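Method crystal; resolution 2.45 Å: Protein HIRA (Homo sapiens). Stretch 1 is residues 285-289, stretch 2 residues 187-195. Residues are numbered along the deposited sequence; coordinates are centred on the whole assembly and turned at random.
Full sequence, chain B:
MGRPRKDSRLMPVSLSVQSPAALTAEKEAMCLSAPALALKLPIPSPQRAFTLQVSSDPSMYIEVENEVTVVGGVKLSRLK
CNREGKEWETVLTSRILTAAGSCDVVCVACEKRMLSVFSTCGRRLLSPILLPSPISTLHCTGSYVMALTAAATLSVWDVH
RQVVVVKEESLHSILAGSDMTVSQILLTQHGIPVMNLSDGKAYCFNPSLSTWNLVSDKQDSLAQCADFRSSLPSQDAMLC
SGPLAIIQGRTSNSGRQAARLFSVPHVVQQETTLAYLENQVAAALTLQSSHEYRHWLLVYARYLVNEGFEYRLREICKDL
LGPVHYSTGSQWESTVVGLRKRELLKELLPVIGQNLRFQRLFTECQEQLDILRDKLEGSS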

# COMPACT_ATOMS: atom_id res chain seq x y z
N LEU B 285 -20.26 2.63 6.68
CA LEU B 285 -18.84 2.59 7.04
C LEU B 285 -17.95 2.43 5.80
O LEU B 285 -16.96 3.15 5.63
CB LEU B 285 -18.62 1.46 8.03
CG LEU B 285 -17.19 1.18 8.51
CD1 LEU B 285 -16.65 2.35 9.27
CD2 LEU B 285 -17.23 -0.03 9.40
N THR B 286 -18.28 1.47 4.93
CA THR B 286 -17.54 1.24 3.70
C THR B 286 -17.47 2.49 2.83
O THR B 286 -16.43 2.79 2.23
CB THR B 286 -18.20 0.09 2.92
OG1 THR B 286 -18.14 -1.10 3.69
CG2 THR B 286 -17.49 -0.15 1.62
N LEU B 287 -18.58 3.22 2.72
CA LEU B 287 -18.64 4.48 2.00
C LEU B 287 -17.95 5.61 2.76
O LEU B 287 -17.79 6.70 2.20
CB LEU B 287 -20.10 4.85 1.74
CG LEU B 287 -20.79 4.41 0.44
CD1 LEU B 287 -20.14 5.03 -0.79
CD2 LEU B 287 -20.75 2.91 0.33
N GLN B 288 -17.55 5.38 4.02
CA GLN B 288 -17.01 6.44 4.87
C GLN B 288 -17.94 7.65 4.90
O GLN B 288 -17.50 8.79 4.86
CB GLN B 288 -15.60 6.85 4.43
CG GLN B 288 -14.61 5.70 4.36
CD GLN B 288 -13.24 6.14 3.85
OE1 GLN B 288 -12.92 7.34 3.81
NE2 GLN B 288 -12.42 5.17 3.44
N SER B 289 -19.24 7.39 4.99
CA SER B 289 -20.26 8.44 5.04
C SER B 289 -20.69 8.62 6.49
O SER B 289 -21.54 7.88 6.99
CB SER B 289 -21.44 8.07 4.14
OG SER B 289 -22.60 8.80 4.49
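Stretch 2 (187-195) LTQHGIPVM

No hydrogen bond joins these two stretches, although the main-chain carbonyls at the end of a helix lie right at their contact; what meets those oxygens is carbon. The CD1 methyl of Ile-192 lies 3.5 Å from the O of Thr-286 and 3.6 Å from the O of Leu-287, and it also packs 3.6 Å from the CD of Gln-288. One methyl thus touches three successive residues where the chain leaves the helix. Gln-288, at phi/psi 52/42, makes that departure in a Schellman motif, its N bonded to the O of Leu-285 at 2.8 Å.

Stretch 2 comes to this site through a type I turn from Thr-188 to Gly-191, closed by Gly-191 N to Thr-188 O at 2.7 Å, and then enters a strand at Pro-193. Its direction runs counter to that of stretch 1 in register: Leu-287 is nearest Ile-192, with CA atoms 6.8 Å apart, while Gln-288 is nearest the earlier His-190, with CA atoms 7.3 Å apart. In the turn, His-190 brings its CD2 to 3.5 Å from the O of Gln-288, an oblique approach to the ring. Farther along, Val-194 points toward stretch 1, and its CG2 meets Leu-287 CD1 at 3.6 Å. The example illustrates how a helix terminus can be covered without a hydrogen bond, by van der Waals contact.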

# COMPACT_ATOMS: atom_id res chain seq x y z
N LEU B 187 -18.02 9.68 -7.45
CA LEU B 187 -16.78 9.82 -6.71
C LEU B 187 -17.10 10.67 -5.48
O LEU B 187 -17.32 11.88 -5.61
CB LEU B 187 -15.69 10.46 -7.57
CG LEU B 187 -14.35 10.60 -6.86
CD1 LEU B 187 -13.83 9.23 -6.39
CD2 LEU B 187 -13.37 11.33 -7.81
N THR B 188 -17.14 10.04 -4.31
CA THR B 188 -17.60 10.74 -3.12
C THR B 188 -16.56 11.74 -2.63
O THR B 188 -15.40 11.77 -3.09
CB THR B 188 -17.94 9.74 -2.01
OG1 THR B 188 -16.73 9.28 -1.38
CG2 THR B 188 -18.72 8.57 -2.59
N GLN B 189 -16.97 12.57 -1.67
CA GLN B 189 -16.14 13.62 -1.10
C GLN B 189 -14.95 13.07 -0.33
O GLN B 189 -14.10 13.85 0.10
CB GLN B 189 -16.99 14.53 -0.22
N HIS B 190 -14.85 11.75 -0.14
CA HIS B 190 -13.63 11.15 0.37
C HIS B 190 -12.92 10.32 -0.69
O HIS B 190 -12.01 9.56 -0.36
CB HIS B 190 -13.92 10.29 1.60
CG HIS B 190 -14.50 11.07 2.74
ND1 HIS B 190 -13.73 11.84 3.58
CD2 HIS B 190 -15.78 11.24 3.13
CE1 HIS B 190 -14.52 12.44 4.46
NE2 HIS B 190 -15.76 12.09 4.21
N GLY B 191 -13.28 10.48 -1.96
CA GLY B 191 -12.51 9.86 -3.02
C GLY B 191 -12.81 8.39 -3.20
O GLY B 191 -11.95 7.65 -3.71
N ILE B 192 -13.99 7.95 -2.80
CA ILE B 192 -14.41 6.57 -2.94
C ILE B 192 -15.22 6.43 -4.23
O ILE B 192 -16.17 7.21 -4.43
CB ILE B 192 -15.23 6.14 -1.71
CG1 ILE B 192 -14.31 6.24 -0.48
CG2 ILE B 192 -15.85 4.75 -1.93
CD1 ILE B 192 -14.78 5.46 0.71
N PRO B 193 -14.85 5.52 -5.12
CA PRO B 193 -15.66 5.30 -6.32
C PRO B 193 -16.81 4.33 -6.07
O PRO B 193 -16.66 3.29 -5.41
CB PRO B 193 -14.65 4.73 -7.33
CG PRO B 193 -13.62 4.04 -6.49
CD PRO B 193 -13.62 4.70 -5.12
N VAL B 194 -17.96 4.68 -6.63
CA VAL B 194 -19.18 3.90 -6.56
C VAL B 194 -19.69 3.67 -7.98
O VAL B 194 -19.78 4.61 -8.78
CB VAL B 194 -20.25 4.61 -5.70
CG1 VAL B 194 -21.45 3.74 -5.52
CG2 VAL B 194 -19.66 4.99 -4.35
N MET B 195 -20.00 2.42 -8.29
CA MET B 195 -20.55 1.97 -9.56
C MET B 195 -21.96 1.45 -9.29
O MET B 195 -22.13 0.43 -8.61
CB MET B 195 -19.66 0.89 -10.17
CG MET B 195 -18.19 1.24 -10.16
SD MET B 195 -17.67 2.14 -11.65
CE MET B 195 -17.06 3.65 -10.94